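Single-strand DNA-binding protein (Agrobacterium tumefaciens, PDB 3BTP) binds single-stranded DNA regardless of its sequence and mediates nuclear uptake of the transferred T-DNA during plant transformation. Local coordinates at residues Arg113-Leu119 with Gly130-Leu136; Val156-Pro161 with Ile313-Tyr319; Ala349-Gly354 with Asp366-Val371; Gln450-Ala456 with Asp479-Ala483. The contacts are given in a common frame with arbitrary orientation. Numbering follows the deposited sequence.

Contact 1 (Arg113-Leu119 with Gly130-Leu136); sequences RTDEYIL and GTTKCNL
Residues Arg113-Glu116 form a type I beta turn that leads into strand 117-119, which runs antiparallel to strand 130-132, with the short axes 4.5 Å apart at 148°. Along Gly130-Leu136, Gly130 CA sits 3.2 Å from Leu119 O. Thr131 and Leu119 make the hydrogen-bonded pair (Thr131 N to Leu119 O and Leu119 N to Thr131 O both 2.9 Å). Thr132 faces Ile118 in a non-hydrogen-bonded pair, CA-CA 4.2 Å. The 3-10 segment 133-135 follows: Lys133 N donates to Tyr117 O (2.9 Å), Lys133 CB makes a CH-pi contact 3.7 Å from the centroid of the Tyr117 ring (chi1 p), and Lys133 NZ, with chi1 and chi2 both t, forms a salt bridge to Glu116 OE2 at 2.5 Å. Cys134 N bonds Thr114 O (3.1 Å). Leu136 CD1 packs 4.2 Å from Tyr117 CE1. This is the open end of a beta hairpin, with the turn before one strand and the 3-10 segment after the other. Ile118 and Thr132 rest on Ile272 of strand 272-275, whereas Tyr117 and Leu119 cover Phe145 of helix 142-147.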
loop_
_atom_site.group_PDB
_atom_site.type_symbol
_atom_site.label_atom_id
_atom_site.label_comp_id
_atom_site.label_asym_id
_atom_site.label_seq_id
_atom_site.Cartn_x
_atom_site.Cartn_y
_atom_site.Cartn_z
ATOM N N ARG A 113 -8.878 18.846 6.523
ATOM C CA ARG A 113 -9.060 17.913 7.620
ATOM C C ARG A 113 -8.443 18.479 8.860
ATOM O O ARG A 113 -7.351 19.053 8.824
ATOM C CB ARG A 113 -8.374 16.611 7.302
ATOM C CG ARG A 113 -9.056 15.734 6.252
ATOM C CD ARG A 113 -8.561 14.356 6.601
ATOM N NE ARG A 113 -9.658 13.445 6.620
ATOM C CZ ARG A 113 -10.049 12.669 7.606
ATOM N NH1 ARG A 113 -9.424 12.620 8.752
ATOM N NH2 ARG A 113 -11.098 11.903 7.375
ATOM N N THR A 114 -9.139 18.293 9.965
ATOM C CA THR A 114 -8.647 18.683 11.289
ATOM C C THR A 114 -7.431 17.859 11.812
ATOM O O THR A 114 -6.740 18.291 12.702
ATOM C CB THR A 114 -9.788 18.602 12.315
ATOM O OG1 THR A 114 -10.239 17.242 12.405
ATOM C CG2 THR A 114 -10.980 19.586 11.914
ATOM N N ASP A 115 -7.179 16.696 11.217
ATOM C CA ASP A 115 -6.117 15.783 11.592
ATOM C C ASP A 115 -5.078 15.589 10.480
ATOM O O ASP A 115 -4.404 14.569 10.417
ATOM C CB ASP A 115 -6.757 14.431 12.011
ATOM C CG ASP A 115 -7.445 13.705 10.841
ATOM O OD1 ASP A 115 -7.403 14.289 9.756
ATOM O OD2 ASP A 115 -7.993 12.563 10.989
ATOM N N GLU A 116 -4.933 16.582 9.612
ATOM C CA GLU A 116 -4.046 16.511 8.436
ATOM C C GLU A 116 -2.534 16.513 8.826
ATOM O O GLU A 116 -1.663 16.201 7.994
ATOM C CB GLU A 116 -4.399 17.667 7.464
ATOM C CG GLU A 116 -4.101 19.115 7.992
ATOM C CD GLU A 116 -4.262 20.255 6.871
ATOM O OE1 GLU A 116 -4.385 19.987 5.630
ATOM O OE2 GLU A 116 -4.253 21.445 7.253
ATOM N N TYR A 117 -2.240 16.940 10.082
ATOM C CA TYR A 117 -0.946 16.676 10.690
ATOM C C TYR A 117 -1.046 16.406 12.189
ATOM O O TYR A 117 -2.047 16.767 12.859
ATOM C CB TYR A 117 0.186 17.688 10.283
ATOM C CG TYR A 117 0.047 19.073 10.921
ATOM C CD1 TYR A 117 0.527 19.317 12.226
ATOM C CD2 TYR A 117 -0.622 20.116 10.234
ATOM C CE1 TYR A 117 0.381 20.562 12.839
ATOM C CE2 TYR A 117 -0.741 21.373 10.807
ATOM C CZ TYR A 117 -0.255 21.586 12.116
ATOM O OH TYR A 117 -0.412 22.811 12.690
ATOM N N ILE A 118 -0.015 15.714 12.671
ATOM C CA ILE A 118 0.221 15.464 14.061
ATOM C C ILE A 118 1.660 15.953 14.383
ATOM O O ILE A 118 2.595 15.681 13.628
ATOM C CB ILE A 118 0.090 13.958 14.383
ATOM C CG1 ILE A 118 -1.302 13.396 13.984
ATOM C CG2 ILE A 118 0.409 13.678 15.845
ATOM C CD1 ILE A 118 -1.390 11.904 14.020
ATOM N N LEU A 119 1.828 16.657 15.506
ATOM C CA LEU A 119 3.154 17.082 15.978
ATOM C C LEU A 119 3.621 16.146 17.054
ATOM O O LEU A 119 2.934 15.984 18.075
ATOM C CB LEU A 119 3.114 18.534 16.554
ATOM C CG LEU A 119 2.961 19.628 15.470
ATOM C CD1 LEU A 119 3.203 20.999 16.127
ATOM C CD2 LEU A 119 3.933 19.460 14.214
ATOM N N GLY A 130 2.071 13.201 21.249
ATOM C CA GLY A 130 1.648 13.796 19.970
ATOM C C GLY A 130 0.484 14.718 20.207
ATOM O O GLY A 130 -0.329 14.474 21.062
ATOM N N THR A 131 0.408 15.786 19.434
ATOM C CA THR A 131 -0.844 16.537 19.337
ATOM C C THR A 131 -1.313 16.792 17.915
ATOM O O THR A 131 -0.571 17.203 17.047
ATOM C CB THR A 131 -0.965 17.782 20.355
ATOM O OG1 THR A 131 -1.531 18.931 19.728
ATOM C CG2 THR A 131 0.303 18.096 20.971
ATOM N N THR A 132 -2.555 16.426 17.683
ATOM C CA THR A 132 -3.142 16.622 16.374
ATOM C C THR A 132 -3.330 18.100 16.111
ATOM O O THR A 132 -3.651 18.859 17.046
ATOM C CB THR A 132 -4.502 15.870 16.294
ATOM O OG1 THR A 132 -4.255 14.507 16.664
ATOM C CG2 THR A 132 -5.071 15.905 14.866
ATOM N N LYS A 133 -3.188 18.506 14.866
ATOM C CA LYS A 133 -3.351 19.901 14.512
ATOM C C LYS A 133 -4.547 20.594 15.221
ATOM O O LYS A 133 -4.362 21.650 15.849
ATOM C CB LYS A 133 -3.476 20.045 12.976
ATOM C CG LYS A 133 -4.281 21.330 12.503
ATOM C CD LYS A 133 -4.494 21.394 10.969
ATOM C CE LYS A 133 -4.486 22.849 10.531
ATOM N NZ LYS A 133 -4.825 23.111 9.063
ATOM N N CYS A 134 -5.745 20.004 15.151
ATOM C CA CYS A 134 -6.962 20.645 15.737
ATOM C C CYS A 134 -6.966 20.777 17.279
ATOM O O CYS A 134 -7.838 21.475 17.808
ATOM C CB CYS A 134 -8.241 19.872 15.341
ATOM S SG CYS A 134 -8.226 18.123 15.979
ATOM N N ASN A 135 -6.071 20.057 17.981
ATOM C CA ASN A 135 -5.972 20.083 19.458
ATOM C C ASN A 135 -4.882 21.037 19.963
ATOM O O ASN A 135 -4.772 21.247 21.160
ATOM C CB ASN A 135 -5.718 18.684 20.036
ATOM C CG ASN A 135 -6.948 17.761 19.925
ATOM O OD1 ASN A 135 -8.063 18.214 19.703
ATOM N ND2 ASN A 135 -6.750 16.471 20.131
ATOM N N LEU A 136 -4.059 21.583 19.073
ATOM C CA LEU A 136 -3.020 22.519 19.519
ATOM C C LEU A 136 -3.588 23.760 20.235
ATOM O O LEU A 136 -4.406 24.461 19.669
ATOM C CB LEU A 136 -2.124 22.975 18.357
ATOM C CG LEU A 136 -1.138 21.979 17.717
ATOM C CD1 LEU A 136 -0.763 22.549 16.365
ATOM C CD2 LEU A 136 0.006 21.779 18.581
#

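Contact 2 (Val156-Pro161 with Ile313-Tyr319); sequences VGNYYP and IMHDSKY
Two extended pieces, 159-160 and 314-316, meet antiparallel through a single bridge. Tyr159 and Met314 form its hydrogen-bonded pair (CA-CA 5.0 Å), with Tyr159 N to Met314 O and Met314 N to Tyr159 O both 2.9 Å. Gly157 turns with positive phi (90°), and Asn158 CA lies 4.4 Å from His315 CA. The m rotamer of Asn158 pushes its amide into the bend between strand and helix: OD1 accepts from Asp316 N at 3.1 Å, and ND2 lies over a face of the Tyr319 ring while bonding Asp154. Asp316 is the helix N-cap: OD2 accepts weakly from Lys318 N (3.1 Å) and Tyr319 N (3.5 Å), while OD1 forms a salt bridge with Lys306. Val156 CG2 sits over the face of the Tyr319 ring (t rotamer) in a CH-pi contact, 3.9 Å from its centroid. Ile313 CG2 likewise covers the Tyr160 ring face by CH-pi, 4.2 Å from the centroid, and Ile313 CD1 lies 3.4 Å from Tyr160 CE1. On the other side of the paired backbones, Tyr159 CB meets Met314 CB at 4.2 Å. The bridge joins the outermost strands of two four-stranded antiparallel sheets. The chaperone VirE1 packs on Tyr160, Ile313 and Tyr319 and hydrogen-bonds His315 NE2 through an acidic side chain. Tyr160 pairs back to strand 149-153 and His315 to strand 304-308; Tyr319 also packs on helix 371-377.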
loop_
_atom_site.group_PDB
_atom_site.type_symbol
_atom_site.label_atom_id
_atom_site.label_comp_id
_atom_site.label_asym_id
_atom_site.label_seq_id
_atom_site.Cartn_x
_atom_site.Cartn_y
_atom_site.Cartn_z
ATOM N N VAL A 156 -5.330 8.027 2.395
ATOM C CA VAL A 156 -5.933 6.904 3.136
ATOM C C VAL A 156 -5.698 6.956 4.671
ATOM O O VAL A 156 -6.085 6.030 5.387
ATOM C CB VAL A 156 -5.481 5.506 2.537
ATOM C CG1 VAL A 156 -5.926 5.399 1.053
ATOM C CG2 VAL A 156 -3.980 5.350 2.547
ATOM N N GLY A 157 -5.082 8.011 5.209
ATOM C CA GLY A 157 -4.906 8.035 6.666
ATOM C C GLY A 157 -3.611 7.402 7.180
ATOM O O GLY A 157 -3.479 7.164 8.361
ATOM N N ASN A 158 -2.678 7.106 6.267
ATOM C CA ASN A 158 -1.250 6.869 6.606
ATOM C C ASN A 158 -0.643 8.208 6.966
ATOM O O ASN A 158 -1.093 9.248 6.449
ATOM C CB ASN A 158 -0.464 6.309 5.438
ATOM C CG ASN A 158 -1.107 5.068 4.826
ATOM O OD1 ASN A 158 -1.632 4.185 5.507
ATOM N ND2 ASN A 158 -1.072 5.015 3.511
ATOM N N TYR A 159 0.344 8.183 7.848
ATOM C CA TYR A 159 1.035 9.389 8.294
ATOM C C TYR A 159 2.538 9.299 7.956
ATOM O O TYR A 159 3.260 8.349 8.351
ATOM C CB TYR A 159 0.763 9.663 9.822
ATOM C CG TYR A 159 -0.591 10.348 10.109
ATOM C CD1 TYR A 159 -0.709 11.709 10.137
ATOM C CD2 TYR A 159 -1.742 9.617 10.284
ATOM C CE1 TYR A 159 -1.942 12.347 10.393
ATOM C CE2 TYR A 159 -3.005 10.232 10.510
ATOM C CZ TYR A 159 -3.088 11.600 10.574
ATOM O OH TYR A 159 -4.305 12.229 10.773
ATOM N N TYR A 160 3.003 10.305 7.240
ATOM C CA TYR A 160 4.390 10.376 6.734
ATOM C C TYR A 160 5.140 11.439 7.469
ATOM O O TYR A 160 4.638 12.549 7.616
ATOM C CB TYR A 160 4.430 10.795 5.257
ATOM C CG TYR A 160 4.054 9.718 4.263
ATOM C CD1 TYR A 160 5.042 9.077 3.515
ATOM C CD2 TYR A 160 2.716 9.322 4.083
ATOM C CE1 TYR A 160 4.717 8.115 2.598
ATOM C CE2 TYR A 160 2.379 8.318 3.189
ATOM C CZ TYR A 160 3.392 7.720 2.436
ATOM O OH TYR A 160 3.106 6.762 1.478
ATOM N N PRO A 161 6.383 11.100 7.890
ATOM C CA PRO A 161 7.299 12.097 8.456
ATOM C C PRO A 161 7.926 12.798 7.283
ATOM O O PRO A 161 7.777 12.321 6.165
ATOM C CB PRO A 161 8.312 11.241 9.268
ATOM C CG PRO A 161 8.364 9.888 8.508
ATOM C CD PRO A 161 6.981 9.730 7.806
ATOM N N ILE A 313 7.125 5.597 8.175
ATOM C CA ILE A 313 5.702 5.725 7.880
ATOM C C ILE A 313 4.815 4.971 8.862
ATOM O O ILE A 313 5.033 3.829 9.146
ATOM C CB ILE A 313 5.345 5.294 6.402
ATOM C CG1 ILE A 313 6.287 5.957 5.386
ATOM C CG2 ILE A 313 3.837 5.475 6.095
ATOM C CD1 ILE A 313 6.145 5.339 4.063
ATOM N N MET A 314 3.763 5.631 9.328
ATOM C CA MET A 314 2.734 5.022 10.154
ATOM C C MET A 314 1.533 4.718 9.308
ATOM O O MET A 314 0.700 5.593 9.035
ATOM C CB MET A 314 2.373 6.023 11.260
ATOM C CG MET A 314 3.577 6.437 11.999
ATOM S SD MET A 314 3.866 5.653 13.584
ATOM C CE MET A 314 2.956 4.328 13.564
ATOM N N HIS A 315 1.443 3.460 8.876
ATOM C CA HIS A 315 0.378 3.006 8.041
ATOM C C HIS A 315 -0.848 2.693 8.876
ATOM O O HIS A 315 -0.753 2.025 9.939
ATOM C CB HIS A 315 0.758 1.766 7.226
ATOM C CG HIS A 315 1.853 1.977 6.220
ATOM N ND1 HIS A 315 1.629 2.510 4.953
ATOM C CD2 HIS A 315 3.166 1.680 6.272
ATOM C CE1 HIS A 315 2.772 2.557 4.283
ATOM N NE2 HIS A 315 3.718 2.048 5.060
ATOM N N ASP A 316 -1.992 3.219 8.413
ATOM C CA ASP A 316 -3.265 2.872 8.949
ATOM C C ASP A 316 -3.447 1.375 8.776
ATOM O O ASP A 316 -3.188 0.799 7.711
ATOM C CB ASP A 316 -4.389 3.591 8.221
ATOM C CG ASP A 316 -5.741 3.415 8.935
ATOM O OD1 ASP A 316 -5.969 4.054 10.034
ATOM O OD2 ASP A 316 -6.548 2.616 8.422
ATOM N N SER A 317 -3.935 0.761 9.856
ATOM C CA SER A 317 -4.209 -0.684 9.959
ATOM C C SER A 317 -5.192 -1.210 8.865
ATOM O O SER A 317 -4.945 -2.268 8.235
ATOM C CB SER A 317 -4.711 -0.959 11.401
ATOM O OG SER A 317 -6.096 -0.626 11.507
ATOM N N LYS A 318 -6.271 -0.479 8.603
ATOM C CA LYS A 318 -7.200 -0.842 7.504
ATOM C C LYS A 318 -6.594 -0.676 6.110
ATOM O O LYS A 318 -6.859 -1.462 5.220
ATOM C CB LYS A 318 -8.481 0.011 7.606
ATOM C CG LYS A 318 -9.134 -0.069 8.971
ATOM C CD LYS A 318 -10.605 0.527 9.012
ATOM C CE LYS A 318 -11.330 -0.060 10.355
ATOM N NZ LYS A 318 -12.673 -0.701 10.119
ATOM N N TYR A 319 -5.804 0.372 5.878
ATOM C CA TYR A 319 -5.022 0.415 4.631
ATOM C C TYR A 319 -4.155 -0.886 4.414
ATOM O O TYR A 319 -4.128 -1.502 3.330
ATOM C CB TYR A 319 -4.114 1.644 4.544
ATOM C CG TYR A 319 -3.472 1.665 3.186
ATOM C CD1 TYR A 319 -4.239 1.856 2.048
ATOM C CD2 TYR A 319 -2.116 1.392 3.028
ATOM C CE1 TYR A 319 -3.674 1.857 0.784
ATOM C CE2 TYR A 319 -1.516 1.390 1.774
ATOM C CZ TYR A 319 -2.310 1.591 0.651
ATOM O OH TYR A 319 -1.744 1.603 -0.609
#

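Contact 3 (Ala349-Gly354 with Asp366-Val371); sequences ATVNMG and DRHVSV
Asn352, chi1 t, is the polar centre of this pairing. Its ND2 donates to Asp366 OD1 at 2.9 Å, while Asn352 OD1 accepts from Arg367 N (2.9 Å) and, in an Asx turn, from Gly354 N (3.2 Å). Next come the backbone bonds of antiparallel strands 349-352 and 367-370, whose short axes lie 4.2 Å apart at 140°: Met353 N to Arg367 O 2.9 Å, Val351 N to Val369 O and Val369 N to Val351 O both 2.7 Å, and Val371 N to Ala349 O 3.0 Å. Val351-Val369 is thus a hydrogen-bonded pair; Thr350-Ser370 and Asn352-His368 are non-hydrogen-bonded, with CA-CA distances of 4.3 and 4.2 Å. A water donates to Ala349 O at 2.8 Å and is hydrogen-bonded to Ser370 OG at 3.2 Å. Ser370 is the N-cap of helix 371-377. Outward, Met353 SD touches Val369 CB at 3.9 Å, and Val371 CG2 lies 3.9 Å from Ala349 CB. The strands are neighbours in the eight-stranded antiparallel barrel, flanked by 396-399 and 460-462, and Val351 and Met353 pack on Trp383. Asn352 adds side-chain bonds to the backbone ladder, while Met353 and Val369 meet the chaperone VirE1 by apolar packing and Arg367 by a salt bridge to an acidic side chain and a cation-pi contact with an aromatic one, so that interface is mixed.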
loop_
_atom_site.group_PDB
_atom_site.type_symbol
_atom_site.label_atom_id
_atom_site.label_comp_id
_atom_site.label_asym_id
_atom_site.label_seq_id
_atom_site.Cartn_x
_atom_site.Cartn_y
_atom_site.Cartn_z
ATOM N N ALA A 349 -12.628 -9.908 -6.498
ATOM C CA ALA A 349 -12.954 -9.358 -7.774
ATOM C C ALA A 349 -11.783 -8.443 -8.155
ATOM O O ALA A 349 -11.186 -7.851 -7.270
ATOM C CB ALA A 349 -14.260 -8.584 -7.687
ATOM N N THR A 350 -11.544 -8.272 -9.454
ATOM C CA THR A 350 -10.434 -7.541 -9.982
ATOM C C THR A 350 -10.965 -6.686 -11.186
ATOM O O THR A 350 -11.946 -7.086 -11.844
ATOM C CB THR A 350 -9.375 -8.668 -10.347
ATOM O OG1 THR A 350 -8.263 -8.721 -9.376
ATOM C CG2 THR A 350 -8.964 -8.702 -11.710
ATOM N N VAL A 351 -10.327 -5.526 -11.480
ATOM C CA VAL A 351 -10.653 -4.769 -12.689
ATOM C C VAL A 351 -9.374 -4.531 -13.488
ATOM O O VAL A 351 -8.337 -4.158 -12.877
ATOM C CB VAL A 351 -11.421 -3.411 -12.393
ATOM C CG1 VAL A 351 -10.552 -2.381 -11.607
ATOM C CG2 VAL A 351 -11.907 -2.782 -13.688
ATOM N N ASN A 352 -9.455 -4.753 -14.818
ATOM C CA ASN A 352 -8.390 -4.474 -15.700
ATOM C C ASN A 352 -8.277 -2.962 -16.043
ATOM O O ASN A 352 -9.189 -2.393 -16.637
ATOM C CB ASN A 352 -8.544 -5.278 -17.017
ATOM C CG ASN A 352 -7.241 -5.300 -17.848
ATOM O OD1 ASN A 352 -6.170 -4.890 -17.395
ATOM N ND2 ASN A 352 -7.332 -5.799 -19.027
ATOM N N MET A 353 -7.176 -2.362 -15.631
ATOM C CA MET A 353 -6.910 -0.936 -15.705
ATOM C C MET A 353 -5.845 -0.716 -16.757
ATOM O O MET A 353 -5.548 0.412 -17.099
ATOM C CB MET A 353 -6.439 -0.386 -14.355
ATOM C CG MET A 353 -7.501 -0.480 -13.285
ATOM S SD MET A 353 -7.549 0.397 -11.679
ATOM C CE MET A 353 -7.141 2.109 -12.127
ATOM N N GLY A 354 -5.288 -1.825 -17.254
ATOM C CA GLY A 354 -4.355 -1.849 -18.350
ATOM C C GLY A 354 -5.173 -2.060 -19.608
ATOM O O GLY A 354 -6.303 -1.615 -19.697
ATOM N N ASP A 366 -2.111 -6.000 -19.654
ATOM C CA ASP A 366 -3.144 -6.160 -18.647
ATOM C C ASP A 366 -2.628 -5.860 -17.253
ATOM O O ASP A 366 -1.466 -6.120 -16.957
ATOM C CB ASP A 366 -3.816 -7.528 -18.736
ATOM C CG ASP A 366 -4.624 -7.690 -19.993
ATOM O OD1 ASP A 366 -4.989 -6.658 -20.595
ATOM O OD2 ASP A 366 -4.886 -8.829 -20.441
ATOM N N ARG A 367 -3.488 -5.264 -16.410
ATOM C CA ARG A 367 -3.118 -4.966 -15.038
ATOM C C ARG A 367 -4.400 -4.939 -14.271
ATOM O O ARG A 367 -5.172 -3.999 -14.434
ATOM C CB ARG A 367 -2.349 -3.621 -14.912
ATOM C CG ARG A 367 -1.985 -3.324 -13.458
ATOM C CD ARG A 367 -0.842 -2.365 -13.280
ATOM N NE ARG A 367 -0.475 -2.267 -11.834
ATOM C CZ ARG A 367 0.353 -1.358 -11.289
ATOM N NH1 ARG A 367 0.978 -0.461 -12.043
ATOM N NH2 ARG A 367 0.654 -1.409 -9.986
ATOM N N HIS A 368 -4.634 -5.977 -13.455
ATOM C CA HIS A 368 -5.917 -6.196 -12.804
ATOM C C HIS A 368 -5.837 -5.755 -11.335
ATOM O O HIS A 368 -5.030 -6.272 -10.581
ATOM C CB HIS A 368 -6.162 -7.725 -12.869
ATOM C CG HIS A 368 -6.375 -8.238 -14.258
ATOM N ND1 HIS A 368 -5.369 -8.796 -15.020
ATOM C CD2 HIS A 368 -7.481 -8.253 -15.033
ATOM C CE1 HIS A 368 -5.845 -9.147 -16.194
ATOM N NE2 HIS A 368 -7.130 -8.846 -16.223
ATOM N N VAL A 369 -6.659 -4.831 -10.905
ATOM C CA VAL A 369 -6.466 -4.274 -9.623
ATOM C C VAL A 369 -7.659 -4.752 -8.853
ATOM O O VAL A 369 -8.816 -4.723 -9.347
ATOM C CB VAL A 369 -6.326 -2.692 -9.660
ATOM C CG1 VAL A 369 -6.436 -2.088 -8.283
ATOM C CG2 VAL A 369 -4.959 -2.250 -10.335
ATOM N N SER A 370 -7.393 -5.206 -7.646
ATOM C CA SER A 370 -8.441 -5.589 -6.709
ATOM C C SER A 370 -9.539 -4.519 -6.603
ATOM O O SER A 370 -9.255 -3.355 -6.359
ATOM C CB SER A 370 -7.792 -5.762 -5.355
ATOM O OG SER A 370 -8.773 -6.012 -4.393
ATOM N N VAL A 371 -10.784 -4.922 -6.740
ATOM C CA VAL A 371 -11.914 -4.019 -6.590
ATOM C C VAL A 371 -12.136 -3.437 -5.175
ATOM O O VAL A 371 -12.437 -2.270 -5.022
ATOM C CB VAL A 371 -13.239 -4.752 -7.123
ATOM C CG1 VAL A 371 -14.513 -4.035 -6.729
ATOM C CG2 VAL A 371 -13.164 -5.017 -8.701
HETATM O O HOH W 1 -11.636 -7.467 -4.522
#

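Contact 4 (Gln450-Ala456 with Asp479-Ala483); sequences QAAVIVA and DVLIA
Leu481, Asp479 and Ala483 lose the most surface here, and they carry the four backbone hydrogen bonds between antiparallel strands 453-456 and 480-483 (axes 4.8 Å apart, 159°). Leu481 pairs with Ile454 in the hydrogen-bonded manner: Ile454 N to Leu481 O is 2.9 Å, Leu481 N to Ile454 O 3.0 Å, and Leu481 CB packs 3.9 Å from Ile454 CG1 (chi1 m for Leu481, p for Ile454). Both side chains share a sheet face and rest on Tyr495 of strand 494-497. These are adjacent strands of the eight-stranded antiparallel barrel, 453-456 being bonded on its other side to 460-462 and 480-485 to 494-497. Asp479 O accepts from Ala456 N at 2.8 Å. At the far end Ala483 N reaches Ala452 O, also 2.8 Å, and Ala483 CB lies 3.6 Å from Ala451 O. Val453-Ile482 and Val455-Val480, CA-CA 4.7 and 4.8 Å, are non-hydrogen-bonded pairs on the other face; Val453 CG1 touches Val480 CG1 at 3.9 Å, and Val453 and Ile482 meet helix 510-515.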
loop_
_atom_site.group_PDB
_atom_site.type_symbol
_atom_site.label_atom_id
_atom_site.label_comp_id
_atom_site.label_asym_id
_atom_site.label_seq_id
_atom_site.Cartn_x
_atom_site.Cartn_y
_atom_site.Cartn_z
ATOM N N GLN A 450 -6.317 -11.558 -23.984
ATOM C CA GLN A 450 -5.826 -11.522 -22.626
ATOM C C GLN A 450 -4.419 -12.187 -22.425
ATOM O O GLN A 450 -4.040 -13.087 -23.134
ATOM C CB GLN A 450 -6.931 -12.012 -21.691
ATOM C CG GLN A 450 -7.040 -13.445 -21.551
ATOM C CD GLN A 450 -8.413 -13.839 -21.149
ATOM O OE1 GLN A 450 -9.348 -13.066 -21.335
ATOM N NE2 GLN A 450 -8.574 -15.056 -20.627
ATOM N N ALA A 451 -3.590 -11.643 -21.552
ATOM C CA ALA A 451 -2.325 -12.314 -21.238
ATOM C C ALA A 451 -2.493 -13.839 -20.888
ATOM O O ALA A 451 -3.502 -14.267 -20.279
ATOM C CB ALA A 451 -1.653 -11.597 -20.125
ATOM N N ALA A 452 -1.498 -14.638 -21.271
ATOM C CA ALA A 452 -1.536 -16.092 -21.041
ATOM C C ALA A 452 -1.333 -16.507 -19.566
ATOM O O ALA A 452 -1.788 -17.516 -19.136
ATOM C CB ALA A 452 -0.496 -16.786 -21.946
ATOM N N VAL A 453 -0.668 -15.655 -18.804
ATOM C CA VAL A 453 -0.373 -15.896 -17.406
ATOM C C VAL A 453 -0.596 -14.563 -16.747
ATOM O O VAL A 453 -0.267 -13.519 -17.317
ATOM C CB VAL A 453 1.076 -16.275 -17.203
ATOM C CG1 VAL A 453 1.402 -16.455 -15.688
ATOM C CG2 VAL A 453 1.463 -17.489 -18.043
ATOM N N ILE A 454 -1.254 -14.586 -15.590
ATOM C CA ILE A 454 -1.205 -13.474 -14.688
ATOM C C ILE A 454 -0.677 -13.845 -13.298
ATOM O O ILE A 454 -0.858 -14.940 -12.843
ATOM C CB ILE A 454 -2.549 -12.642 -14.703
ATOM C CG1 ILE A 454 -3.734 -13.434 -14.203
ATOM C CG2 ILE A 454 -2.829 -12.110 -16.141
ATOM C CD1 ILE A 454 -4.940 -12.598 -14.200
ATOM N N VAL A 455 -0.036 -12.918 -12.620
ATOM C CA VAL A 455 0.594 -13.220 -11.375
ATOM C C VAL A 455 0.121 -12.280 -10.274
ATOM O O VAL A 455 0.226 -11.098 -10.448
ATOM C CB VAL A 455 2.211 -13.155 -11.498
ATOM C CG1 VAL A 455 2.844 -13.503 -10.143
ATOM C CG2 VAL A 455 2.729 -14.137 -12.625
ATOM N N ALA A 456 -0.310 -12.824 -9.127
ATOM C CA ALA A 456 -0.771 -12.049 -8.000
ATOM C C ALA A 456 0.398 -11.437 -7.213
ATOM O O ALA A 456 1.364 -12.080 -6.915
ATOM C CB ALA A 456 -1.670 -12.913 -7.080
ATOM N N ASP A 479 0.568 -18.260 -6.731
ATOM C CA ASP A 479 0.394 -16.876 -7.074
ATOM C C ASP A 479 0.142 -16.710 -8.602
ATOM O O ASP A 479 -0.217 -15.602 -9.076
ATOM C CB ASP A 479 1.645 -16.135 -6.639
ATOM C CG ASP A 479 1.530 -15.508 -5.224
ATOM O OD1 ASP A 479 0.637 -15.926 -4.421
ATOM O OD2 ASP A 479 2.321 -14.559 -4.933
ATOM N N VAL A 480 0.264 -17.844 -9.330
ATOM C CA VAL A 480 0.293 -17.937 -10.770
ATOM C C VAL A 480 -0.999 -18.512 -11.352
ATOM O O VAL A 480 -1.459 -19.523 -10.928
ATOM C CB VAL A 480 1.522 -18.751 -11.198
ATOM C CG1 VAL A 480 1.577 -18.922 -12.721
ATOM C CG2 VAL A 480 2.804 -18.065 -10.686
ATOM N N LEU A 481 -1.595 -17.795 -12.298
ATOM C CA LEU A 481 -2.873 -18.126 -12.934
ATOM C C LEU A 481 -2.641 -18.177 -14.441
ATOM O O LEU A 481 -1.960 -17.340 -15.019
ATOM C CB LEU A 481 -3.946 -17.037 -12.642
ATOM C CG LEU A 481 -4.401 -16.843 -11.171
ATOM C CD1 LEU A 481 -4.468 -15.391 -10.822
ATOM C CD2 LEU A 481 -5.749 -17.445 -11.000
ATOM N N ILE A 482 -3.302 -19.148 -15.054
ATOM C CA ILE A 482 -3.087 -19.563 -16.416
ATOM C C ILE A 482 -4.360 -19.286 -17.189
ATOM O O ILE A 482 -5.474 -19.609 -16.710
ATOM C CB ILE A 482 -2.700 -21.063 -16.480
ATOM C CG1 ILE A 482 -1.619 -21.408 -15.418
ATOM C CG2 ILE A 482 -2.217 -21.448 -17.938
ATOM C CD1 ILE A 482 -0.226 -20.766 -15.736
ATOM N N ALA A 483 -4.215 -18.658 -18.355
ATOM C CA ALA A 483 -5.370 -18.467 -19.251
ATOM C C ALA A 483 -5.765 -19.799 -19.824
ATOM O O ALA A 483 -5.028 -20.351 -20.629
ATOM C CB ALA A 483 -5.072 -17.464 -20.411
#

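In the fold
From the N terminus, contact 1 closes a short hairpin loop at the edge of the first four-stranded sheet. Contact 2 then closes a far longer one, spanning about 150 residues, and joins that sheet to the one ending in strand 314-316; Tyr159 OH, 2.4 Å from Asp115 O, ties it to contact 1. Contacts 3 and 4 close loops of 11 and 22 residues in the C-terminal barrel. All four follow in series, so none nests or crosses. Contacts 3 and 4 touch where Asp366 OD2 lies 3.3 Å from Ala451 N, whereas contacts 1 and 3, with centres about 36 Å apart, lie on opposite sides of the chain's centre.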